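Local coordinates for KLLA0E08119p (Kluyveromyces lactis, PDB 3VA7), which probably carries out the biotin- and ATP-dependent carboxylation of urea to urea-1-carboxylate, which a hydrolase part of the full-length enzyme, absent here, would then break down, at residues A[118-121]-A[122-126]; A[421-424]-A[425-429]; A[555-558]-A[559-562]; A[784-787]-A[788-792]; A[1107-1110]-A[1111-1115]. All blocks are in the same frame, centred on the assembly; numbering follows the deposited sequence.

Contact 1. Residues A[118-121]-A[122-126]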
loop_
_atom_site.group_PDB
_atom_site.type_symbol
_atom_site.label_atom_id
_atom_site.label_comp_id
_atom_site.label_asym_id
_atom_site.label_seq_id
_atom_site.Cartn_x
_atom_site.Cartn_y
_atom_site.Cartn_z
ATOM N N ALA A 118 22.499 -19.509 -32.349
ATOM C CA ALA A 118 22.563 -19.803 -33.770
ATOM C C ALA A 118 21.654 -20.936 -34.216
ATOM O O ALA A 118 21.258 -20.966 -35.401
ATOM C CB ALA A 118 24.009 -20.098 -34.184
ATOM N N ASP A 119 21.343 -21.886 -33.327
ATOM C CA ASP A 119 20.346 -22.899 -33.712
ATOM C C ASP A 119 19.066 -22.147 -34.050
ATOM O O ASP A 119 18.457 -22.336 -35.133
ATOM C CB ASP A 119 20.069 -23.924 -32.593
ATOM C CG ASP A 119 21.291 -24.831 -32.268
ATOM O OD1 ASP A 119 21.388 -25.255 -31.092
ATOM O OD2 ASP A 119 22.128 -25.104 -33.175
ATOM N N PHE A 120 18.693 -21.245 -33.126
ATOM C CA PHE A 120 17.552 -20.370 -33.332
ATOM C C PHE A 120 17.638 -19.559 -34.623
ATOM O O PHE A 120 16.710 -19.576 -35.418
ATOM C CB PHE A 120 17.308 -19.463 -32.126
ATOM C CG PHE A 120 16.101 -18.583 -32.280
ATOM C CD1 PHE A 120 16.226 -17.202 -32.272
ATOM C CD2 PHE A 120 14.834 -19.144 -32.467
ATOM C CE1 PHE A 120 15.106 -16.406 -32.404
ATOM C CE2 PHE A 120 13.699 -18.339 -32.603
ATOM C CZ PHE A 120 13.836 -16.982 -32.570
ATOM N N SER A 121 18.746 -18.881 -34.875
ATOM C CA SER A 121 18.806 -18.160 -36.148
ATOM C C SER A 121 18.525 -19.104 -37.331
ATOM O O SER A 121 17.757 -18.757 -38.231
ATOM C CB SER A 121 20.105 -17.407 -36.329
ATOM O OG SER A 121 20.096 -16.797 -37.593
ATOM N N ASP A 122 19.121 -20.304 -37.267
ATOM C CA ASP A 122 18.972 -21.360 -38.277
ATOM C C ASP A 122 17.535 -21.949 -38.371
ATOM O O ASP A 122 17.028 -22.124 -39.492
ATOM C CB ASP A 122 20.021 -22.493 -38.066
ATOM C CG ASP A 122 21.476 -22.088 -38.449
ATOM O OD1 ASP A 122 21.712 -21.310 -39.408
ATOM O OD2 ASP A 122 22.407 -22.583 -37.784
ATOM N N ARG A 123 16.895 -22.236 -37.219
ATOM C CA ARG A 123 15.454 -22.593 -37.167
ATOM C C ARG A 123 14.568 -21.584 -37.894
ATOM O O ARG A 123 13.666 -21.982 -38.652
ATOM C CB ARG A 123 14.926 -22.752 -35.723
ATOM C CG ARG A 123 14.597 -24.200 -35.259
ATOM C CD ARG A 123 13.772 -25.021 -36.318
ATOM N NE ARG A 123 12.321 -25.179 -36.081
ATOM C CZ ARG A 123 11.726 -25.482 -34.913
ATOM N NH1 ARG A 123 12.434 -25.678 -33.802
ATOM N NH2 ARG A 123 10.391 -25.588 -34.860
ATOM N N CYS A 124 14.796 -20.284 -37.657
ATOM C CA CYS A 124 14.043 -19.248 -38.399
ATOM C C CYS A 124 14.237 -19.466 -39.856
ATOM O O CYS A 124 13.265 -19.568 -40.590
ATOM C CB CYS A 124 14.438 -17.791 -38.059
ATOM S SG CYS A 124 13.971 -17.348 -36.402
ATOM N N SER A 125 15.488 -19.543 -40.280
ATOM C CA SER A 125 15.753 -19.719 -41.709
ATOM C C SER A 125 15.076 -20.958 -42.281
ATOM O O SER A 125 14.386 -20.864 -43.304
ATOM C CB SER A 125 17.244 -19.754 -42.033
ATOM O OG SER A 125 17.392 -19.575 -43.437
ATOM N N GLN A 126 15.252 -22.097 -41.604
ATOM C CA GLN A 126 14.731 -23.400 -42.107
ATOM C C GLN A 126 13.169 -23.466 -41.967
ATOM O O GLN A 126 12.527 -24.468 -42.303
ATOM C CB GLN A 126 15.489 -24.614 -41.460
ATOM C CG GLN A 126 14.637 -25.403 -40.443
ATOM C CD GLN A 126 15.420 -26.307 -39.494
ATOM O OE1 GLN A 126 16.575 -26.008 -39.120
ATOM N NE2 GLN A 126 14.773 -27.409 -39.060
#

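Contact 2. Residues A[421-424]-A[425-429]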
loop_
_atom_site.group_PDB
_atom_site.type_symbol
_atom_site.label_atom_id
_atom_site.label_comp_id
_atom_site.label_asym_id
_atom_site.label_seq_id
_atom_site.Cartn_x
_atom_site.Cartn_y
_atom_site.Cartn_z
ATOM N N LYS A 421 24.927 19.153 -25.496
ATOM C CA LYS A 421 25.785 19.815 -26.462
ATOM C C LYS A 421 27.182 19.254 -26.466
ATOM O O LYS A 421 27.830 19.275 -27.506
ATOM C CB LYS A 421 25.851 21.320 -26.163
ATOM C CG LYS A 421 24.824 22.197 -26.857
ATOM C CD LYS A 421 24.680 23.457 -25.994
ATOM C CE LYS A 421 24.121 24.675 -26.733
ATOM N NZ LYS A 421 23.044 24.281 -27.697
ATOM N N ASP A 422 27.626 18.748 -25.313
ATOM C CA ASP A 422 28.963 18.165 -25.146
ATOM C C ASP A 422 29.054 17.410 -23.809
ATOM O O ASP A 422 28.131 17.481 -23.001
ATOM C CB ASP A 422 30.053 19.240 -25.253
ATOM C CG ASP A 422 30.272 20.000 -23.947
ATOM O OD1 ASP A 422 31.244 19.632 -23.204
ATOM O OD2 ASP A 422 29.481 20.952 -23.668
ATOM N N ARG A 423 30.151 16.704 -23.556
ATOM C CA ARG A 423 30.236 15.897 -22.340
ATOM C C ARG A 423 29.718 16.605 -21.053
ATOM O O ARG A 423 28.922 16.034 -20.305
ATOM C CB ARG A 423 31.649 15.308 -22.121
ATOM C CG ARG A 423 31.574 13.933 -21.573
ATOM C CD ARG A 423 32.901 13.358 -21.227
ATOM N NE ARG A 423 33.044 13.303 -19.795
ATOM C CZ ARG A 423 33.146 12.196 -19.069
ATOM N NH1 ARG A 423 33.187 10.987 -19.609
ATOM N NH2 ARG A 423 33.256 12.317 -17.768
ATOM N N ASN A 424 30.172 17.839 -20.806
ATOM C CA ASN A 424 29.789 18.561 -19.580
ATOM C C ASN A 424 28.303 18.863 -19.555
ATOM O O ASN A 424 27.688 18.737 -18.515
ATOM C CB ASN A 424 30.587 19.869 -19.360
ATOM C CG ASN A 424 32.072 19.622 -19.042
ATOM O OD1 ASN A 424 32.464 18.685 -18.285
ATOM N ND2 ASN A 424 32.929 20.469 -19.651
ATOM N N ASP A 425 27.734 19.273 -20.689
ATOM C CA ASP A 425 26.301 19.566 -20.740
ATOM C C ASP A 425 25.466 18.301 -20.419
ATOM O O ASP A 425 24.367 18.386 -19.786
ATOM C CB ASP A 425 25.902 20.114 -22.102
ATOM C CG ASP A 425 24.537 20.746 -22.085
ATOM O OD1 ASP A 425 24.190 21.270 -20.998
ATOM O OD2 ASP A 425 23.820 20.739 -23.124
ATOM N N ALA A 426 26.004 17.147 -20.851
ATOM C CA ALA A 426 25.342 15.857 -20.761
ATOM C C ALA A 426 25.417 15.333 -19.350
ATOM O O ALA A 426 24.441 14.691 -18.870
ATOM C CB ALA A 426 26.005 14.883 -21.678
ATOM N N ILE A 427 26.557 15.588 -18.691
ATOM C CA ILE A 427 26.738 15.146 -17.316
ATOM C C ILE A 427 25.788 15.902 -16.379
ATOM O O ILE A 427 25.213 15.319 -15.461
ATOM C CB ILE A 427 28.175 15.314 -16.850
ATOM C CG1 ILE A 427 29.032 14.200 -17.434
ATOM C CG2 ILE A 427 28.262 15.307 -15.303
ATOM C CD1 ILE A 427 30.451 14.545 -17.418
ATOM N N MET A 428 25.607 17.196 -16.637
ATOM C CA MET A 428 24.696 17.987 -15.873
ATOM C C MET A 428 23.295 17.508 -16.189
ATOM O O MET A 428 22.502 17.293 -15.276
ATOM C CB MET A 428 24.864 19.470 -16.180
ATOM C CG MET A 428 26.022 20.123 -15.448
ATOM S SD MET A 428 26.062 21.940 -15.781
ATOM C CE MET A 428 26.806 22.032 -17.476
ATOM N N LYS A 429 22.993 17.298 -17.464
ATOM C CA LYS A 429 21.655 16.838 -17.812
ATOM C C LYS A 429 21.320 15.549 -17.131
ATOM O O LYS A 429 20.167 15.323 -16.783
ATOM C CB LYS A 429 21.426 16.722 -19.314
ATOM C CG LYS A 429 20.985 18.032 -19.926
ATOM C CD LYS A 429 21.082 18.027 -21.398
ATOM C CE LYS A 429 20.771 19.379 -21.853
ATOM N NZ LYS A 429 20.391 19.340 -23.286
#

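Contact 3. Residues A[555-558]-A[559-562]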
loop_
_atom_site.group_PDB
_atom_site.type_symbol
_atom_site.label_atom_id
_atom_site.label_comp_id
_atom_site.label_asym_id
_atom_site.label_seq_id
_atom_site.Cartn_x
_atom_site.Cartn_y
_atom_site.Cartn_z
ATOM N N SER A 555 14.801 0.962 27.411
ATOM C CA SER A 555 16.248 1.144 27.412
ATOM C C SER A 555 16.764 1.387 25.984
ATOM O O SER A 555 16.358 0.702 25.043
ATOM C CB SER A 555 16.935 -0.027 28.116
ATOM O OG SER A 555 17.399 -1.001 27.216
ATOM N N CYS A 556 17.623 2.383 25.828
ATOM C CA CYS A 556 18.142 2.738 24.534
ATOM C C CYS A 556 19.656 2.853 24.533
ATOM O O CYS A 556 20.268 3.536 25.342
ATOM C CB CYS A 556 17.528 4.053 23.985
ATOM S SG CYS A 556 15.715 4.317 24.154
ATOM N N THR A 557 20.224 2.223 23.523
ATOM C CA THR A 557 21.634 1.975 23.360
ATOM C C THR A 557 22.197 2.754 22.190
ATOM O O THR A 557 21.611 2.736 21.118
ATOM C CB THR A 557 21.757 0.489 23.000
ATOM O OG1 THR A 557 22.002 -0.242 24.193
ATOM C CG2 THR A 557 22.841 0.185 21.865
ATOM N N LEU A 558 23.331 3.413 22.378
ATOM C CA LEU A 558 24.153 3.831 21.256
ATOM C C LEU A 558 25.564 3.264 21.384
ATOM O O LEU A 558 26.335 3.622 22.323
ATOM C CB LEU A 558 24.204 5.342 21.096
ATOM C CG LEU A 558 24.917 5.780 19.826
ATOM C CD1 LEU A 558 23.999 5.451 18.670
ATOM C CD2 LEU A 558 25.308 7.285 19.841
ATOM N N ASN A 559 25.893 2.401 20.412
ATOM C CA ASN A 559 27.108 1.585 20.437
ATOM C C ASN A 559 27.264 1.029 21.854
ATOM O O ASN A 559 28.356 1.054 22.436
ATOM C CB ASN A 559 28.335 2.416 20.018
ATOM C CG ASN A 559 28.307 2.793 18.564
ATOM O OD1 ASN A 559 27.991 1.963 17.716
ATOM N ND2 ASN A 559 28.666 4.037 18.256
ATOM N N ASP A 560 26.134 0.614 22.429
ATOM C CA ASP A 560 26.096 -0.111 23.707
ATOM C C ASP A 560 26.071 0.690 25.009
ATOM O O ASP A 560 25.751 0.133 26.058
ATOM C CB ASP A 560 27.172 -1.194 23.736
ATOM C CG ASP A 560 26.845 -2.330 22.794
ATOM O OD1 ASP A 560 25.784 -2.964 22.996
ATOM O OD2 ASP A 560 27.618 -2.563 21.832
ATOM N N ALA A 561 26.380 1.977 24.942
ATOM C CA ALA A 561 26.214 2.863 26.088
ATOM C C ALA A 561 24.765 3.359 26.159
ATOM O O ALA A 561 24.299 3.950 25.191
ATOM C CB ALA A 561 27.201 4.060 26.004
ATOM N N GLN A 562 24.073 3.116 27.291
ATOM C CA GLN A 562 22.758 3.742 27.568
ATOM C C GLN A 562 22.715 5.226 27.168
ATOM O O GLN A 562 23.698 5.984 27.261
ATOM C CB GLN A 562 22.314 3.583 29.030
ATOM C CG GLN A 562 21.780 2.201 29.389
ATOM C CD GLN A 562 20.243 2.050 29.249
ATOM O OE1 GLN A 562 19.759 1.173 28.512
ATOM N NE2 GLN A 562 19.479 2.883 29.977
#

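Contact 4. Residues A[784-787]-A[788-792]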
loop_
_atom_site.group_PDB
_atom_site.type_symbol
_atom_site.label_atom_id
_atom_site.label_comp_id
_atom_site.label_asym_id
_atom_site.label_seq_id
_atom_site.Cartn_x
_atom_site.Cartn_y
_atom_site.Cartn_z
ATOM N N LEU A 784 -15.741 14.869 31.244
ATOM C CA LEU A 784 -15.023 16.083 31.004
ATOM C C LEU A 784 -15.970 16.910 30.103
ATOM O O LEU A 784 -16.663 16.336 29.198
ATOM C CB LEU A 784 -13.736 15.741 30.285
ATOM C CG LEU A 784 -12.344 15.879 30.894
ATOM C CD1 LEU A 784 -12.218 15.200 32.222
ATOM C CD2 LEU A 784 -11.255 15.439 29.884
ATOM N N SER A 785 -16.045 18.217 30.421
ATOM C CA SER A 785 -16.804 19.204 29.673
ATOM C C SER A 785 -16.070 19.530 28.382
ATOM O O SER A 785 -14.822 19.429 28.290
ATOM C CB SER A 785 -16.927 20.498 30.475
ATOM O OG SER A 785 -15.672 21.198 30.524
ATOM N N TYR A 786 -16.837 19.981 27.393
ATOM C CA TYR A 786 -16.228 20.455 26.166
ATOM C C TYR A 786 -15.039 21.402 26.454
ATOM O O TYR A 786 -13.962 21.258 25.860
ATOM C CB TYR A 786 -17.297 21.097 25.279
ATOM C CG TYR A 786 -16.678 21.831 24.120
ATOM C CD1 TYR A 786 -16.153 21.122 22.988
ATOM C CD2 TYR A 786 -16.552 23.249 24.156
ATOM C CE1 TYR A 786 -15.559 21.811 21.913
ATOM C CE2 TYR A 786 -15.946 23.921 23.090
ATOM C CZ TYR A 786 -15.459 23.201 21.980
ATOM O OH TYR A 786 -14.860 23.926 20.973
ATOM N N GLY A 787 -15.220 22.364 27.377
ATOM C CA GLY A 787 -14.220 23.416 27.605
ATOM C C GLY A 787 -12.939 22.861 28.222
ATOM O O GLY A 787 -11.794 23.173 27.814
ATOM N N VAL A 788 -13.112 22.023 29.229
ATOM C CA VAL A 788 -11.937 21.402 29.840
ATOM C C VAL A 788 -11.140 20.632 28.773
ATOM O O VAL A 788 -9.929 20.692 28.737
ATOM C CB VAL A 788 -12.331 20.519 31.043
ATOM C CG1 VAL A 788 -11.177 19.661 31.481
ATOM C CG2 VAL A 788 -12.772 21.414 32.161
ATOM N N ALA A 789 -11.853 19.961 27.893
ATOM C CA ALA A 789 -11.259 19.179 26.857
ATOM C C ALA A 789 -10.425 20.051 25.909
ATOM O O ALA A 789 -9.350 19.649 25.481
ATOM C CB ALA A 789 -12.354 18.454 26.125
ATOM N N ARG A 790 -10.880 21.273 25.640
ATOM C CA ARG A 790 -10.122 22.237 24.785
ATOM C C ARG A 790 -8.886 22.744 25.479
ATOM O O ARG A 790 -7.839 22.953 24.845
ATOM C CB ARG A 790 -11.010 23.400 24.344
ATOM C CG ARG A 790 -12.260 22.906 23.581
ATOM C CD ARG A 790 -11.801 22.351 22.261
ATOM N NE ARG A 790 -11.032 23.433 21.654
ATOM C CZ ARG A 790 -10.150 23.311 20.677
ATOM N NH1 ARG A 790 -9.883 22.102 20.152
ATOM N NH2 ARG A 790 -9.527 24.417 20.252
ATOM N N GLN A 791 -9.006 22.907 26.799
ATOM C CA GLN A 791 -7.914 23.450 27.634
ATOM C C GLN A 791 -6.714 22.523 27.560
ATOM O O GLN A 791 -5.591 22.990 27.285
ATOM C CB GLN A 791 -8.358 23.636 29.106
ATOM C CG GLN A 791 -9.008 24.981 29.443
ATOM C CD GLN A 791 -9.768 24.962 30.783
ATOM O OE1 GLN A 791 -10.963 25.251 30.822
ATOM N NE2 GLN A 791 -9.084 24.591 31.872
ATOM N N LEU A 792 -6.956 21.225 27.798
ATOM C CA LEU A 792 -5.891 20.239 27.740
ATOM C C LEU A 792 -5.231 20.319 26.358
ATOM O O LEU A 792 -4.011 20.429 26.223
ATOM C CB LEU A 792 -6.462 18.856 27.999
ATOM C CG LEU A 792 -7.007 18.557 29.397
ATOM C CD1 LEU A 792 -7.956 17.358 29.444
ATOM C CD2 LEU A 792 -5.864 18.319 30.356
#

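Contact 5. Residues A[1107-1110]-A[1111-1115]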
loop_
_atom_site.group_PDB
_atom_site.type_symbol
_atom_site.label_atom_id
_atom_site.label_comp_id
_atom_site.label_asym_id
_atom_site.label_seq_id
_atom_site.Cartn_x
_atom_site.Cartn_y
_atom_site.Cartn_z
ATOM N N PHE A 1107 -30.559 8.886 -10.505
ATOM C CA PHE A 1107 -31.650 8.337 -9.718
ATOM C C PHE A 1107 -32.744 9.368 -9.437
ATOM O O PHE A 1107 -32.494 10.458 -8.871
ATOM C CB PHE A 1107 -31.119 7.822 -8.411
ATOM C CG PHE A 1107 -32.170 7.325 -7.498
ATOM C CD1 PHE A 1107 -32.597 5.986 -7.577
ATOM C CD2 PHE A 1107 -32.750 8.184 -6.534
ATOM C CE1 PHE A 1107 -33.581 5.502 -6.694
ATOM C CE2 PHE A 1107 -33.742 7.710 -5.640
ATOM C CZ PHE A 1107 -34.161 6.355 -5.726
ATOM N N ASP A 1108 -33.970 9.017 -9.773
ATOM C CA ASP A 1108 -35.041 9.980 -9.754
ATOM C C ASP A 1108 -36.032 9.643 -8.683
ATOM O O ASP A 1108 -36.700 8.638 -8.758
ATOM C CB ASP A 1108 -35.707 9.962 -11.127
ATOM C CG ASP A 1108 -36.691 11.099 -11.316
ATOM O OD1 ASP A 1108 -37.550 11.318 -10.426
ATOM O OD2 ASP A 1108 -36.583 11.778 -12.366
ATOM N N HIS A 1109 -36.177 10.451 -7.664
ATOM C CA HIS A 1109 -37.036 9.965 -6.584
ATOM C C HIS A 1109 -38.500 9.905 -7.019
ATOM O O HIS A 1109 -39.294 9.158 -6.444
ATOM C CB HIS A 1109 -36.876 10.802 -5.327
ATOM C CG HIS A 1109 -37.388 10.139 -4.095
ATOM N ND1 HIS A 1109 -36.888 8.935 -3.639
ATOM C CD2 HIS A 1109 -38.344 10.507 -3.209
ATOM C CE1 HIS A 1109 -37.512 8.590 -2.521
ATOM N NE2 HIS A 1109 -38.395 9.529 -2.235
ATOM N N LYS A 1110 -38.852 10.734 -8.014
ATOM C CA LYS A 1110 -40.210 10.801 -8.526
ATOM C C LYS A 1110 -40.487 9.469 -9.202
ATOM O O LYS A 1110 -41.547 8.896 -9.003
ATOM C CB LYS A 1110 -40.398 11.961 -9.519
ATOM C CG LYS A 1110 -41.779 12.045 -10.246
ATOM C CD LYS A 1110 -41.687 12.918 -11.520
ATOM C CE LYS A 1110 -43.072 13.271 -12.185
ATOM N NZ LYS A 1110 -44.037 13.960 -11.268
ATOM N N GLU A 1111 -39.541 8.965 -9.974
ATOM C CA GLU A 1111 -39.763 7.707 -10.665
ATOM C C GLU A 1111 -39.837 6.544 -9.692
ATOM O O GLU A 1111 -40.747 5.702 -9.771
ATOM C CB GLU A 1111 -38.658 7.463 -11.645
ATOM C CG GLU A 1111 -38.853 6.263 -12.474
ATOM C CD GLU A 1111 -38.136 6.459 -13.784
ATOM O OE1 GLU A 1111 -37.726 7.636 -14.036
ATOM O OE2 GLU A 1111 -37.990 5.467 -14.554
ATOM N N TYR A 1112 -38.882 6.532 -8.760
ATOM C CA TYR A 1112 -38.853 5.582 -7.661
ATOM C C TYR A 1112 -40.121 5.539 -6.866
ATOM O O TYR A 1112 -40.595 4.463 -6.597
ATOM C CB TYR A 1112 -37.661 5.851 -6.755
ATOM C CG TYR A 1112 -37.536 4.931 -5.553
ATOM C CD1 TYR A 1112 -36.996 3.628 -5.680
ATOM C CD2 TYR A 1112 -37.923 5.370 -4.288
ATOM C CE1 TYR A 1112 -36.869 2.794 -4.557
ATOM C CE2 TYR A 1112 -37.820 4.572 -3.205
ATOM C CZ TYR A 1112 -37.271 3.277 -3.325
ATOM O OH TYR A 1112 -37.155 2.482 -2.202
ATOM N N LEU A 1113 -40.657 6.681 -6.468
ATOM C CA LEU A 1113 -41.919 6.709 -5.683
ATOM C C LEU A 1113 -43.083 6.146 -6.471
ATOM O O LEU A 1113 -44.039 5.692 -5.880
ATOM C CB LEU A 1113 -42.305 8.124 -5.248
ATOM C CG LEU A 1113 -41.621 8.705 -4.013
ATOM C CD1 LEU A 1113 -42.127 10.142 -3.898
ATOM C CD2 LEU A 1113 -41.893 7.895 -2.712
ATOM N N ALA A 1114 -42.979 6.188 -7.803
ATOM C CA ALA A 1114 -43.992 5.656 -8.696
ATOM C C ALA A 1114 -43.844 4.138 -8.780
ATOM O O ALA A 1114 -44.841 3.391 -8.894
ATOM C CB ALA A 1114 -43.882 6.277 -10.088
ATOM N N TRP A 1115 -42.602 3.678 -8.731
ATOM C CA TRP A 1115 -42.341 2.261 -8.652
ATOM C C TRP A 1115 -42.865 1.679 -7.340
ATOM O O TRP A 1115 -43.402 0.578 -7.341
ATOM C CB TRP A 1115 -40.869 2.015 -8.813
ATOM C CG TRP A 1115 -40.535 0.615 -8.846
ATOM C CD1 TRP A 1115 -40.513 -0.206 -9.936
ATOM C CD2 TRP A 1115 -40.138 -0.169 -7.735
ATOM N NE1 TRP A 1115 -40.118 -1.474 -9.567
ATOM C CE2 TRP A 1115 -39.885 -1.481 -8.216
ATOM C CE3 TRP A 1115 -39.963 0.104 -6.371
ATOM C CZ2 TRP A 1115 -39.456 -2.528 -7.371
ATOM C CZ3 TRP A 1115 -39.533 -0.934 -5.527
ATOM C CH2 TRP A 1115 -39.285 -2.239 -6.039
#

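Contact 1. Residues A[118-121]-A[122-126]
Phe-120 and Cys-124 meet one turn apart on helix 118-125. The cysteine sulfur stands over one face of the phenyl ring, with SG of Cys-124 4.1 Å from the centroid of Phe-120. It is displaced toward the far rim of the ring, where CE2 and CZ lie, so this is a sulfur-aromatic contact made over the face. The phenylalanine gets there because its CG is anti to the backbone N (chi1 -178°), while SG of Cys-124 is turned back beside its own backbone N.

Asp-122 folds its side chain back beside the carbonyl of Ala-118, its CB and CG both 3.3 Å from Ala-118 O. OD2 of Asp-122 comes to 3.1 Å from that same oxygen, but these are two acceptors and make no bond; OD2 has its partner in Arg-140, a salt bridge. The carbonyl is taken instead by the backbone, Asp-122 N giving its hydrogen to Ala-118 O at 2.9 Å. Ser-121 works through its main chain, its O receiving Ser-125 N at 3.2 Å, while OG is hydrogen-bonded to Pro-134 O. Arg-123 N to Asp-119 O and Cys-124 N to Phe-120 O complete an unbroken alpha-helical run.

The helix is the crossover of a beta-alpha-beta unit, linking strands 106-108 and 130-131, which lie side by side in the five-stranded parallel sheet of the biotin carboxylase N-terminal domain. Phe-120 and Cys-124 both press on Ile-107 and Phe-131 of those strands. Phe-120 also packs on the isoleucines of helix 92-101, while Ala-118 and Ser-121 touch Ile-139 of helix 136-143.

Contact 2. Residues A[421-424]-A[425-429]
Lys-421 and Asp-425 meet at the start of helix 423-435, which follows strand 412-420 in the biotin carboxylase C-terminal region. Lys-421 N donates to Asp-425 OD2 at 3.1 Å, almost straight at 176°, using the anti lone pair of that oxygen. OD2 also has the ammonium group of Lys-429 nearby, a long salt bridge at 3.7 Å from NZ, and that NZ is hydrogen-bonded to His-419 O as well.

Asp-422 is the N-cap. Its OD1 accepts from Asn-424 N at 3.2 Å, with the donor above the carboxylate plane; a chi1 of 83°, which puts CG between the backbone N and the carbonyl carbon, brings the group over the helix end. Regular backbone pairing follows: Asp-422 O takes Ala-426 N, Arg-423 O takes Ile-427 N at 2.9 Å, and Asn-424 O takes Met-428 N. Asn-424 OD1 is met by Lys-459 NZ.

The methyl CD1 of Ile-427 comes obliquely to the guanidinium of Arg-423, 3.6 Å from NH2, while the arginine charge pairs with Glu-269 and makes a cation-pi contact with Phe-458.

Two aspartates thus gather at the N terminus of this helix, where their negative charge would probably be eased by the helix dipole and, for Asp-425, by Lys-429.

Contact 3. Residues A[555-558]-A[559-562]
A beta hairpin with a two-residue loop is closed here by a type I' turn running from Leu-558 to Ala-561, with Asn-559 and Asp-560 at its corners. Both corner residues have positive phi, as this turn demands.

Leu-558 and Ala-561 form the antiparallel hydrogen-bonded pair: Leu-558 N gives to Ala-561 O at 3.0 Å and almost straight (176°), and Ala-561 N returns a more bent bond to Leu-558 O at 3.1 Å. One step further from the turn, Thr-557 and Gln-562 are a non-hydrogen-bonded pair. Beside them, Gln-562 CA approaches Cys-556 O at 3.3 Å, a CA-H...O contact.

Thr-557 folds its methyl over the turn, CG2 lying 3.4 Å from Asp-560 N. Gln-562 bends at its second torsion (chi2 -93°), which sends the amide back along the neighbouring strand until OE1 lies beside CB of Ser-555. The amide of Asn-559 bonds outside the hairpin: ND2 to Asp-575 OD1, and OD1 from Ile-576 N.

The hairpin forms one margin of a six-stranded antiparallel sheet in the carboxyltransferase A and B region. Strand 561-562 is the outermost within the chain, and strand 553-558 pairs on its other side with strand 576-582, where Cys-556 touches Val-579 and Thr-557 touches Ser-578.

Contact 4. Residues A[784-787]-A[788-792]
Tyr-786 and Arg-790 run side by side in the same direction, one turn apart at the start of helix 786-802. The aliphatic part of the arginine lies over one face of the phenol: CG of Arg-790 is 3.9 Å from the centroid of the Tyr-786 ring, a CH-pi contact shifted toward the rim. Bends at chi2 and chi3 of the arginine leave its guanidinium plane tilted 17° from that of the ring, held above the ring's plane on the side of CG and near the hydroxyl, with NE 3.9 Å from Tyr-786 OH. A chi1 of 169° carries the tyrosine ring to the carbonyl side of its residue, alongside the arginine chain. With an alanine here the ring face would be gone, and the arginine chain would probably be freer to turn.

Leu-784 crosses Val-788 and Leu-792 at about right angles, its CD2 3.8 Å from CD1 of Leu-792 and its CG 4.0 Å from CG1 of Val-788. Ser-785 is the N-cap: its OG accepts from Val-788 N at 3.0 Å, and its O takes Ala-789 N.

Arg-790 belongs to the sodium site seen in this structure, with Glu-764 and Asp-845. Its side chain comes to about 2 Å from the modelled ion, an unusual approach of two cations and doubtful as coordination at this resolution. The two acidic residues would probably offset the positive charge collected there.

Contact 5. Residues A[1107-1110]-A[1111-1115]
Apolar and aromatic packing brings Phe-1107 against Tyr-1112, where strand 1101-1108 gives way to helix 1109-1117. The far end of the phenyl meets the root of the phenol, CZ of Phe-1107 lying 3.7 Å from CG of Tyr-1112, with the two planes inclined at 48°. The imidazole of His-1109 is more nearly parallel to the phenol but slid aside, the ring centroids of His-1109 and Tyr-1112 being 5.6 Å apart. Leu-1113 adds an off-centre CH-pi contact, its CG 4.1 Å from the centroid of the His-1109 ring.

Hydrogen bonds cap and continue the helix. Asp-1108 is the N-cap, a chi1 of -170° setting its carboxylate on the carbonyl side of the residue; OD1 accepts from Glu-1111 N at 3.1 Å, met from above the carboxylate plane, and weakly from Lys-1110 N. A leucine in its place would remove this acceptor and is likely to leave the amides of Lys-1110 and Glu-1111 without their cap. Asp-1108 O takes Tyr-1112 N, and His-1109 O takes Leu-1113 N at 2.8 Å.

Beyond the segments, Tyr-1112 OH is hydrogen-bonded to Leu-1002 O, and the ring of His-1109 stacks on Trp-921. Strand 1101-1108 pairs antiparallel with strand 922-934, Phe-1107 bonding through its backbone to Val-923. The result is a strand-to-helix junction with an aspartate N-cap and an aromatic cluster.

Going from the N terminus, the five contacts come strictly in series: none nests in or crosses another, and each closes just a single helical turn or a tight hairpin. Contacts 1 and 2 both lie in the biotin carboxylation region, on helices 118-125 and 423-435, their centres about 43 Å apart. Contact 3 turns the chain at the margin of a carboxyltransferase sheet. Contact 4 starts the helix that follows strand 778-783, and contact 5 joins strand 1101-1108 to its helix. Contacts 2, 4 and 5 each lie at the N-terminal end of a different helix. Contacts 1 and 4 sit on opposite sides of the chain's centre, with about 83 Å between their centres.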